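Local coordinates for Mll8193 protein (Mesorhizobium loti, PDB 3FH1) that is of unknown function but has a SnoaL-like domain of the NTF2 clan, a fold whose curved sheet and helices usually enclose a ligand-binding or catalytic pocket, at residues Gln18-Met23 and Val115-Ile120; Gly78-Glu84 and Arg96-Ala102; Val107-Leu112 and Met124-Lys128. All coordinates share one frame; numbering follows the deposited sequence.

Contact 1 of 3, residues Gln18-Met23 and Val115-Ile120; sequences QTAEIM and VQDGRI. With EDO (1,2-ethanediol), chain D.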
loop_
_atom_site.group_PDB
_atom_site.type_symbol
_atom_site.label_atom_id
_atom_site.label_comp_id
_atom_site.label_asym_id
_atom_site.label_seq_id
_atom_site.Cartn_x
_atom_site.Cartn_y
_atom_site.Cartn_z
ATOM N N GLN A 18 -7.617 17.497 -6.693
ATOM C CA GLN A 18 -8.770 16.727 -7.189
ATOM C C GLN A 18 -8.812 15.344 -6.578
ATOM O O GLN A 18 -9.832 14.858 -6.078
ATOM C CB GLN A 18 -8.730 16.662 -8.713
ATOM C CG GLN A 18 -9.686 15.602 -9.278
ATOM C CD GLN A 18 -9.830 15.725 -10.778
ATOM O OE1 GLN A 18 -9.218 14.906 -11.502
ATOM N NE2 GLN A 18 -10.519 16.736 -11.246
ATOM N N THR A 19 -7.673 14.643 -6.605
ATOM C CA THR A 19 -7.620 13.321 -6.010
ATOM C C THR A 19 -7.964 13.355 -4.525
ATOM O O THR A 19 -8.671 12.473 -4.029
ATOM C CB THR A 19 -6.246 12.696 -6.294
ATOM O OG1 THR A 19 -6.024 12.735 -7.707
ATOM C CG2 THR A 19 -6.091 11.239 -5.752
ATOM N N ALA A 20 -7.480 14.363 -3.794
ATOM C CA ALA A 20 -7.864 14.518 -2.395
ATOM C C ALA A 20 -9.388 14.630 -2.221
ATOM O O ALA A 20 -9.966 14.026 -1.278
ATOM C CB ALA A 20 -7.152 15.729 -1.722
ATOM N N GLU A 21 -10.038 15.406 -3.083
ATOM C CA GLU A 21 -11.483 15.583 -3.007
ATOM C C GLU A 21 -12.195 14.259 -3.255
ATOM O O GLU A 21 -13.196 13.929 -2.599
ATOM C CB GLU A 21 -11.956 16.615 -4.033
ATOM C CG GLU A 21 -12.048 17.924 -3.513
ATOM C CD GLU A 21 -13.086 17.982 -2.405
ATOM O OE1 GLU A 21 -14.288 17.717 -2.682
ATOM O OE2 GLU A 21 -12.633 18.248 -1.270
ATOM N N ILE A 22 -11.696 13.496 -4.216
ATOM C CA ILE A 22 -12.273 12.170 -4.513
ATOM C C ILE A 22 -12.115 11.256 -3.317
ATOM O O ILE A 22 -13.073 10.593 -2.898
ATOM C CB ILE A 22 -11.647 11.581 -5.776
ATOM C CG1 ILE A 22 -12.029 12.415 -7.008
ATOM C CG2 ILE A 22 -12.117 10.159 -6.049
ATOM C CD1 ILE A 22 -11.202 12.054 -8.247
HETATM N N MSE A 23 -10.918 11.251 -2.724
HETATM C CA MSE A 23 -10.686 10.392 -1.550
HETATM C C MSE A 23 -11.482 10.823 -0.343
HETATM O O MSE A 23 -11.890 9.992 0.443
HETATM C CB MSE A 23 -9.205 10.271 -1.194
HETATM C CG MSE A 23 -8.339 9.703 -2.312
HETATM SE SE MSE A 23 -8.936 8.033 -3.052
HETATM C CE MSE A 23 -8.739 8.508 -5.026
ATOM N N VAL A 115 -6.953 7.277 -9.959
ATOM C CA VAL A 115 -8.047 7.952 -10.643
ATOM C C VAL A 115 -7.676 8.358 -12.028
ATOM O O VAL A 115 -6.520 8.695 -12.304
ATOM C CB VAL A 115 -8.477 9.195 -9.889
ATOM C CG1 VAL A 115 -9.048 8.762 -8.509
ATOM C CG2 VAL A 115 -7.295 10.166 -9.769
ATOM N N GLN A 116 -8.681 8.363 -12.909
ATOM C CA GLN A 116 -8.481 8.776 -14.292
ATOM C C GLN A 116 -9.777 9.475 -14.679
ATOM O O GLN A 116 -10.865 8.983 -14.357
ATOM C CB GLN A 116 -8.250 7.569 -15.160
ATOM C CG GLN A 116 -8.067 7.884 -16.588
ATOM C CD GLN A 116 -7.713 6.644 -17.362
ATOM O OE1 GLN A 116 -8.497 6.164 -18.169
ATOM N NE2 GLN A 116 -6.563 6.072 -17.048
ATOM N N ASP A 117 -9.678 10.601 -15.372
ATOM C CA ASP A 117 -10.859 11.390 -15.752
ATOM C C ASP A 117 -11.749 11.718 -14.552
ATOM O O ASP A 117 -12.966 11.821 -14.691
ATOM C CB ASP A 117 -11.703 10.676 -16.820
ATOM C CG ASP A 117 -11.165 10.859 -18.223
ATOM O OD1 ASP A 117 -9.996 11.287 -18.360
ATOM O OD2 ASP A 117 -11.914 10.542 -19.185
ATOM N N GLY A 118 -11.149 11.906 -13.379
ATOM C CA GLY A 118 -11.917 12.316 -12.211
ATOM C C GLY A 118 -12.699 11.239 -11.483
ATOM O O GLY A 118 -13.523 11.565 -10.621
ATOM N N ARG A 119 -12.511 9.988 -11.898
ATOM C CA ARG A 119 -13.148 8.847 -11.244
ATOM C C ARG A 119 -12.147 7.762 -10.872
ATOM O O ARG A 119 -11.067 7.640 -11.535
ATOM C CB ARG A 119 -14.263 8.243 -12.110
ATOM C CG ARG A 119 -15.442 9.198 -12.344
ATOM C CD ARG A 119 -16.604 8.486 -13.049
ATOM N NE ARG A 119 -17.728 9.414 -13.278
ATOM C CZ ARG A 119 -17.781 10.249 -14.304
ATOM N NH1 ARG A 119 -16.821 10.260 -15.193
ATOM N NH2 ARG A 119 -18.793 11.077 -14.431
ATOM N N ILE A 120 -12.498 6.983 -9.857
ATOM C CA ILE A 120 -11.643 5.862 -9.426
ATOM C C ILE A 120 -11.659 4.790 -10.485
ATOM O O ILE A 120 -12.752 4.304 -10.832
ATOM C CB ILE A 120 -12.093 5.240 -8.101
ATOM C CG1 ILE A 120 -12.052 6.326 -7.022
ATOM C CG2 ILE A 120 -11.219 4.047 -7.710
ATOM C CD1 ILE A 120 -12.942 6.078 -5.803
HETATM C C1 EDO D . -21.256 7.468 -13.126
HETATM O O1 EDO D . -19.964 7.867 -12.581
HETATM C C2 EDO D . -22.045 8.675 -13.585
HETATM O O2 EDO D . -22.044 9.698 -12.560
HETATM O O HOH W 1 -8.145 12.267 -13.051
#
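Val115 and Ile22 carry this contact, with Gly118 beside them. Val115, on strand 106-116, is described in one of its two conformers, which turns CG1 to Ile22 and Met23 and CG2 to Thr19. CG1 lies 3.9 Å from Ile22 CD1 and 3.5 Å from Met23 CE. Val115 CG2 meets Thr19 OG1 at 3.5 Å, an apolar branch against a hydroxyl whose polar partners are backbone carbonyls, chiefly that of Gly90 and also that of Arg15. Ile22 reaches from helix 16-31 to the turn with CG1 beside its backbone N and the chain extended beyond (chi2 168°), which carries CD1 to 3.4 Å from Gly118 O. Its other branch, CG2, slides past Ile120, meeting CG1 at 4.0 Å. A branched aliphatic residue suits this place because two branches let it touch two partners. Here the N-terminal helix of the NTF2-like fold lies across the end of the hairpin formed by strands 106-116 and 119-127, whose connection is a type I' turn from Gln116 to Arg119. Gly118 sits in that turn with positive phi (79°), a conformation glycine takes readily. No direct hydrogen bond joins helix and turn; on the partly exposed side a water accepts from Gly118 N at 3.0 Å and can donate to Gln18 OE1. Met23, a selenomethionine, folds back at chi2 and chi3, turning its methyl toward Val115.

Contact 2 of 3, residues Gly78-Glu84 and Arg96-Ala102; sequences GTRFDLE and RWRYWMA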
loop_
_atom_site.group_PDB
_atom_site.type_symbol
_atom_site.label_atom_id
_atom_site.label_comp_id
_atom_site.label_asym_id
_atom_site.label_seq_id
_atom_site.Cartn_x
_atom_site.Cartn_y
_atom_site.Cartn_z
ATOM N N GLY A 78 -22.176 -3.561 12.616
ATOM C CA GLY A 78 -21.132 -3.863 13.572
ATOM C C GLY A 78 -19.719 -3.681 13.091
ATOM O O GLY A 78 -18.797 -4.064 13.793
ATOM N N THR A 79 -19.554 -3.094 11.910
ATOM C CA THR A 79 -18.227 -2.916 11.326
ATOM C C THR A 79 -17.984 -1.440 11.063
ATOM O O THR A 79 -18.929 -0.660 10.880
ATOM C CB THR A 79 -18.094 -3.664 10.023
ATOM O OG1 THR A 79 -18.935 -3.055 9.042
ATOM C CG2 THR A 79 -18.465 -5.123 10.185
ATOM N N ARG A 80 -16.708 -1.050 11.080
ATOM C CA ARG A 80 -16.314 0.331 10.831
ATOM C C ARG A 80 -14.845 0.386 10.416
ATOM O O ARG A 80 -14.128 -0.614 10.461
ATOM C CB ARG A 80 -16.519 1.197 12.084
ATOM C CG ARG A 80 -15.408 1.091 13.147
ATOM C CD ARG A 80 -15.728 1.892 14.406
ATOM N NE ARG A 80 -14.662 1.792 15.406
ATOM C CZ ARG A 80 -14.580 0.850 16.355
ATOM N NH1 ARG A 80 -15.501 -0.104 16.462
ATOM N NH2 ARG A 80 -13.557 0.861 17.204
ATOM N N PHE A 81 -14.424 1.567 9.996
ATOM C CA PHE A 81 -13.022 1.828 9.690
ATOM C C PHE A 81 -12.524 3.042 10.448
ATOM O O PHE A 81 -13.240 4.042 10.553
ATOM C CB PHE A 81 -12.796 2.141 8.198
ATOM C CG PHE A 81 -13.015 0.981 7.265
ATOM C CD1 PHE A 81 -14.276 0.668 6.786
ATOM C CD2 PHE A 81 -11.953 0.238 6.805
ATOM C CE1 PHE A 81 -14.456 -0.422 5.897
ATOM C CE2 PHE A 81 -12.142 -0.822 5.932
ATOM C CZ PHE A 81 -13.424 -1.128 5.478
ATOM N N ASP A 82 -11.292 2.959 10.963
ATOM C CA ASP A 82 -10.556 4.125 11.393
ATOM C C ASP A 82 -9.553 4.435 10.291
ATOM O O ASP A 82 -8.877 3.554 9.771
ATOM C CB ASP A 82 -9.768 3.871 12.657
ATOM C CG ASP A 82 -10.624 3.563 13.854
ATOM O OD1 ASP A 82 -11.751 4.074 13.918
ATOM O OD2 ASP A 82 -10.155 2.814 14.725
ATOM N N LEU A 83 -9.484 5.696 9.912
ATOM C CA LEU A 83 -8.515 6.167 8.936
ATOM C C LEU A 83 -7.215 6.494 9.652
ATOM O O LEU A 83 -7.178 7.315 10.589
ATOM C CB LEU A 83 -9.014 7.418 8.243
ATOM C CG LEU A 83 -10.257 7.173 7.382
ATOM C CD1 LEU A 83 -10.871 8.478 6.909
ATOM C CD2 LEU A 83 -9.874 6.296 6.165
ATOM N N GLU A 84 -6.137 5.886 9.180
ATOM C CA GLU A 84 -4.812 6.160 9.705
ATOM C C GLU A 84 -4.151 7.311 8.948
ATOM O O GLU A 84 -3.622 8.245 9.565
ATOM C CB GLU A 84 -3.916 4.923 9.690
ATOM C CG GLU A 84 -4.380 3.844 10.610
ATOM C CD GLU A 84 -3.459 2.608 10.573
ATOM O OE1 GLU A 84 -2.592 2.531 9.669
ATOM O OE2 GLU A 84 -3.618 1.736 11.440
ATOM N N ARG A 96 -4.341 4.351 4.400
ATOM C CA ARG A 96 -4.136 3.366 5.478
ATOM C C ARG A 96 -5.291 3.441 6.440
ATOM O O ARG A 96 -5.755 4.518 6.812
ATOM C CB ARG A 96 -2.801 3.564 6.210
ATOM C CG ARG A 96 -1.583 3.067 5.435
ATOM C CD ARG A 96 -0.371 3.159 6.349
ATOM N NE ARG A 96 0.094 4.496 6.728
ATOM C CZ ARG A 96 0.130 4.975 7.977
ATOM N NH1 ARG A 96 -0.443 4.350 8.973
ATOM N NH2 ARG A 96 0.722 6.139 8.235
ATOM N N TRP A 97 -5.731 2.268 6.884
ATOM C CA TRP A 97 -6.888 2.095 7.737
ATOM C C TRP A 97 -6.787 0.942 8.702
ATOM O O TRP A 97 -5.933 0.075 8.586
ATOM C CB TRP A 97 -8.165 1.949 6.868
ATOM C CG TRP A 97 -8.056 0.984 5.735
ATOM C CD1 TRP A 97 -7.938 1.324 4.416
ATOM C CD2 TRP A 97 -8.163 -0.456 5.760
ATOM N NE1 TRP A 97 -7.891 0.213 3.631
ATOM C CE2 TRP A 97 -8.044 -0.893 4.418
ATOM C CE3 TRP A 97 -8.322 -1.410 6.759
ATOM C CZ2 TRP A 97 -8.074 -2.248 4.072
ATOM C CZ3 TRP A 97 -8.341 -2.740 6.409
ATOM C CH2 TRP A 97 -8.247 -3.138 5.096
ATOM N N ARG A 98 -7.673 0.961 9.699
ATOM C CA ARG A 98 -7.920 -0.151 10.597
ATOM C C ARG A 98 -9.401 -0.500 10.462
ATOM O O ARG A 98 -10.274 0.371 10.627
ATOM C CB ARG A 98 -7.593 0.202 12.038
ATOM C CG ARG A 98 -7.942 -0.947 12.966
ATOM C CD ARG A 98 -7.590 -0.674 14.400
ATOM N NE ARG A 98 -6.197 -0.324 14.657
ATOM C CZ ARG A 98 -5.281 -1.229 14.974
ATOM N NH1 ARG A 98 -5.603 -2.515 15.048
ATOM N NH2 ARG A 98 -4.044 -0.854 15.242
ATOM N N TYR A 99 -9.660 -1.749 10.103
ATOM C CA TYR A 99 -11.035 -2.262 9.945
ATOM C C TYR A 99 -11.428 -3.018 11.201
ATOM O O TYR A 99 -10.698 -3.914 11.657
ATOM C CB TYR A 99 -11.069 -3.200 8.727
ATOM C CG TYR A 99 -12.404 -3.866 8.493
ATOM C CD1 TYR A 99 -13.508 -3.125 8.215
ATOM C CD2 TYR A 99 -12.527 -5.265 8.495
ATOM C CE1 TYR A 99 -14.733 -3.712 7.970
ATOM C CE2 TYR A 99 -13.772 -5.884 8.269
ATOM C CZ TYR A 99 -14.870 -5.093 7.986
ATOM O OH TYR A 99 -16.122 -5.648 7.735
ATOM N N TRP A 100 -12.610 -2.678 11.730
ATOM C CA TRP A 100 -13.170 -3.311 12.910
ATOM C C TRP A 100 -14.304 -4.199 12.475
ATOM O O TRP A 100 -15.224 -3.764 11.792
ATOM C CB TRP A 100 -13.682 -2.276 13.909
ATOM C CG TRP A 100 -12.626 -1.428 14.472
ATOM C CD1 TRP A 100 -12.130 -0.256 13.958
ATOM C CD2 TRP A 100 -11.943 -1.644 15.700
ATOM N NE1 TRP A 100 -11.171 0.243 14.790
ATOM C CE2 TRP A 100 -11.031 -0.590 15.863
ATOM C CE3 TRP A 100 -12.000 -2.644 16.669
ATOM C CZ2 TRP A 100 -10.192 -0.491 16.972
ATOM C CZ3 TRP A 100 -11.158 -2.548 17.755
ATOM C CH2 TRP A 100 -10.281 -1.463 17.904
HETATM N N MSE A 101 -14.213 -5.459 12.890
HETATM C CA MSE A 101 -15.157 -6.502 12.514
HETATM C C MSE A 101 -16.238 -6.665 13.572
HETATM O O MSE A 101 -16.072 -6.247 14.712
HETATM C CB MSE A 101 -14.401 -7.803 12.324
HETATM C CG MSE A 101 -13.649 -7.860 11.031
HETATM SE SE MSE A 101 -12.185 -9.141 11.138
HETATM C CE MSE A 101 -10.949 -8.001 11.770
ATOM N N ALA A 102 -17.355 -7.262 13.170
ATOM C CA ALA A 102 -18.494 -7.458 14.072
ATOM C C ALA A 102 -18.140 -8.261 15.310
ATOM O O ALA A 102 -18.747 -8.053 16.349
ATOM C CB ALA A 102 -19.667 -8.089 13.331
HETATM O O HOH W 2 -17.833 -4.498 6.165
#
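Arg80 holds CG between its backbone N and carbonyl carbon (chi1 80°) and is extended from there to NE, while Trp100 has CG beside its backbone N (chi1 -65°); the two side chains therefore run side by side. In the conformer described here the guanidinium lies flat on the indole, planes 13° apart, with Arg80 CZ 3.5 Å from the centroid of the five-membered ring, a cation-pi stack. Tryptophan suits the site doubly, since its edge is used: NE1 donates to Asp82 OD2 at 2.8 Å, nearly in the ring plane but from above the carboxylate. Across the strands, Phe81, Trp97 and Tyr99 form an aromatic cluster. Phe81 turns its edge to the Trp97 face, Phe81 CE2 4.0 Å from Trp97 CE3, and Tyr99 CD1 sits over one Phe81 face, 3.4 Å from Phe81 CZ. Trp97 NE1 is hydrogen-bonded to Asn111 OD1. At the far end Glu84 OE1 takes a hydrogen bond from Arg96 NH1 at 2.9 Å within a salt bridge, and OE2 pairs with Arg108; Arg98 reaches Asp56 of the second subunit. Backbone bonds pair Arg80 with Trp100 and Asp82 with Arg98; this is an antiparallel beta hairpin, strands 80-89 and 92-100 of the curved NTF2-like sheet.

Contact 3 of 3, residues Val107-Leu112 and Met124-Lys128; sequences VRGVNL and MGYVK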
loop_
_atom_site.group_PDB
_atom_site.type_symbol
_atom_site.label_atom_id
_atom_site.label_comp_id
_atom_site.label_asym_id
_atom_site.label_seq_id
_atom_site.Cartn_x
_atom_site.Cartn_y
_atom_site.Cartn_z
ATOM N N VAL A 107 -8.208 -5.387 11.993
ATOM C CA VAL A 107 -7.038 -5.642 11.180
ATOM C C VAL A 107 -6.611 -4.330 10.487
ATOM O O VAL A 107 -7.441 -3.534 10.038
ATOM C CB VAL A 107 -7.245 -6.786 10.147
ATOM C CG1 VAL A 107 -8.383 -6.455 9.136
ATOM C CG2 VAL A 107 -5.922 -7.119 9.429
ATOM N N ARG A 108 -5.310 -4.066 10.453
ATOM C CA ARG A 108 -4.814 -2.934 9.678
ATOM C C ARG A 108 -4.651 -3.290 8.216
ATOM O O ARG A 108 -4.307 -4.421 7.859
ATOM C CB ARG A 108 -3.506 -2.433 10.262
ATOM C CG ARG A 108 -3.523 -2.010 11.701
ATOM C CD ARG A 108 -2.152 -1.572 12.158
ATOM N NE ARG A 108 -1.720 -0.308 11.571
ATOM C CZ ARG A 108 -0.445 0.006 11.355
ATOM N NH1 ARG A 108 0.515 -0.818 11.691
ATOM N NH2 ARG A 108 -0.134 1.172 10.824
ATOM N N GLY A 109 -4.839 -2.288 7.364
ATOM C CA GLY A 109 -4.738 -2.458 5.904
ATOM C C GLY A 109 -4.478 -1.180 5.184
ATOM O O GLY A 109 -4.296 -0.104 5.782
ATOM N N VAL A 110 -4.448 -1.285 3.867
ATOM C CA VAL A 110 -4.178 -0.157 3.026
ATOM C C VAL A 110 -4.862 -0.372 1.682
ATOM O O VAL A 110 -4.993 -1.521 1.187
ATOM C CB VAL A 110 -2.634 0.036 2.786
ATOM C CG1 VAL A 110 -2.015 -1.163 2.046
ATOM C CG2 VAL A 110 -2.358 1.421 2.130
ATOM N N ASN A 111 -5.322 0.739 1.107
ATOM C CA ASN A 111 -5.796 0.763 -0.262
ATOM C C ASN A 111 -4.834 1.628 -1.114
ATOM O O ASN A 111 -4.426 2.742 -0.706
ATOM C CB ASN A 111 -7.141 1.480 -0.424
ATOM C CG ASN A 111 -8.309 0.684 0.056
ATOM O OD1 ASN A 111 -8.186 -0.265 0.792
ATOM N ND2 ASN A 111 -9.503 1.063 -0.427
ATOM N N LEU A 112 -4.448 1.106 -2.282
ATOM C CA LEU A 112 -3.771 1.881 -3.304
ATOM C C LEU A 112 -4.788 2.250 -4.373
ATOM O O LEU A 112 -5.371 1.396 -5.055
ATOM C CB LEU A 112 -2.640 1.114 -3.975
ATOM C CG LEU A 112 -1.265 1.234 -3.336
ATOM C CD1 LEU A 112 -1.316 0.677 -1.874
ATOM C CD2 LEU A 112 -0.196 0.520 -4.212
HETATM N N MSE A 124 -6.678 -1.154 -4.975
HETATM C CA MSE A 124 -5.944 -2.395 -4.636
HETATM C C MSE A 124 -5.731 -2.496 -3.132
HETATM O O MSE A 124 -5.023 -1.687 -2.538
HETATM C CB MSE A 124 -4.607 -2.418 -5.397
HETATM C CG MSE A 124 -4.772 -2.278 -6.887
HETATM SE SE MSE A 124 -3.062 -2.124 -7.685
HETATM C CE MSE A 124 -3.388 -2.648 -9.409
ATOM N N GLY A 125 -6.363 -3.480 -2.516
ATOM C CA GLY A 125 -6.378 -3.605 -1.073
ATOM C C GLY A 125 -5.468 -4.673 -0.526
ATOM O O GLY A 125 -5.316 -5.760 -1.102
ATOM N N TYR A 126 -4.814 -4.340 0.613
ATOM C CA TYR A 126 -3.954 -5.275 1.319
ATOM C C TYR A 126 -4.118 -5.159 2.836
ATOM O O TYR A 126 -4.580 -4.126 3.302
ATOM C CB TYR A 126 -2.501 -5.019 0.980
ATOM C CG TYR A 126 -2.142 -5.025 -0.506
ATOM C CD1 TYR A 126 -2.437 -3.955 -1.313
ATOM C CD2 TYR A 126 -1.533 -6.111 -1.087
ATOM C CE1 TYR A 126 -2.070 -3.949 -2.661
ATOM C CE2 TYR A 126 -1.181 -6.117 -2.430
ATOM C CZ TYR A 126 -1.473 -5.037 -3.232
ATOM O OH TYR A 126 -1.122 -5.029 -4.581
ATOM N N VAL A 127 -3.700 -6.187 3.577
ATOM C CA VAL A 127 -3.877 -6.261 5.010
ATOM C C VAL A 127 -2.650 -6.814 5.682
ATOM O O VAL A 127 -1.776 -7.351 5.032
ATOM C CB VAL A 127 -5.080 -7.155 5.394
ATOM C CG1 VAL A 127 -6.397 -6.451 5.052
ATOM C CG2 VAL A 127 -5.003 -8.552 4.721
ATOM N N LYS A 128 -2.584 -6.715 7.000
ATOM C CA LYS A 128 -1.626 -7.529 7.752
ATOM C C LYS A 128 -2.147 -8.935 7.721
ATOM O O LYS A 128 -3.365 -9.157 7.819
ATOM C CB LYS A 128 -1.538 -7.034 9.196
ATOM C CG LYS A 128 -1.109 -5.563 9.291
ATOM C CD LYS A 128 0.272 -5.301 8.633
ATOM C CE LYS A 128 0.792 -3.860 8.865
ATOM N NZ LYS A 128 2.118 -3.554 8.206
#
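The Tyr126 ring has the carbonyl oxygen of Val110 at its edge, near its plane, while its own CB meets Val110 CG1 at 4.0 Å. Both ring and valine stand on the sheet face that packs on the second subunit, where Val110 touches the partner's Tyr126. The guanidinium of Arg108 is approached obliquely by Lys128 CE, 4.2 Å from NH1. These two long chains run side by side, Lys128 bending at chi2 (-59°), and their like charges are served by separate acceptors: Arg108, besides Glu84, by Glu49 of the second subunit, Lys128 by Gly125 O of the second subunit. The strands form the antiparallel hairpin 106-116/119-127, a central part of the NTF2-like sheet and of the dimer interface. Val110 and Tyr126 exchange two backbone bonds, Tyr126 N to Val110 O measuring 2.9 Å, and Leu112 and Met124 do the same; Lys128 N adds one to Arg108 O at 3.0 Å. Gly109 brings its CA to 3.1 Å from Tyr126 O, a closeness glycine permits because it carries no CB. On that glycine's face Asn111, besides holding Trp97, makes a weak ND2 bond to an unidentified ligand, probably from the crystallisation liquor, consistent with this face lining the pocket usual in the fold.

Overall arrangement
All three contacts draw on one mixed sheet. Contacts 1 and 3 lie at different ends of the same hairpin, strands 106-116 and 119-127, their centres about 19 Å apart; both are buried, but contact 1 is held by aliphatic packing of a helix, contact 3 by a ladder of backbone bonds. Contact 2 belongs to the preceding hairpin and is the surface one, richer in rings and charges. Its centre is about 11 Å from that of contact 3, and the two meet directly: Tyr99 N lies 2.8 Å from Val107 O, a probable hydrogen bond. Contacts 2 and 3 also both touch the second subunit, whereas contact 1, across the chain's centre from them, does not.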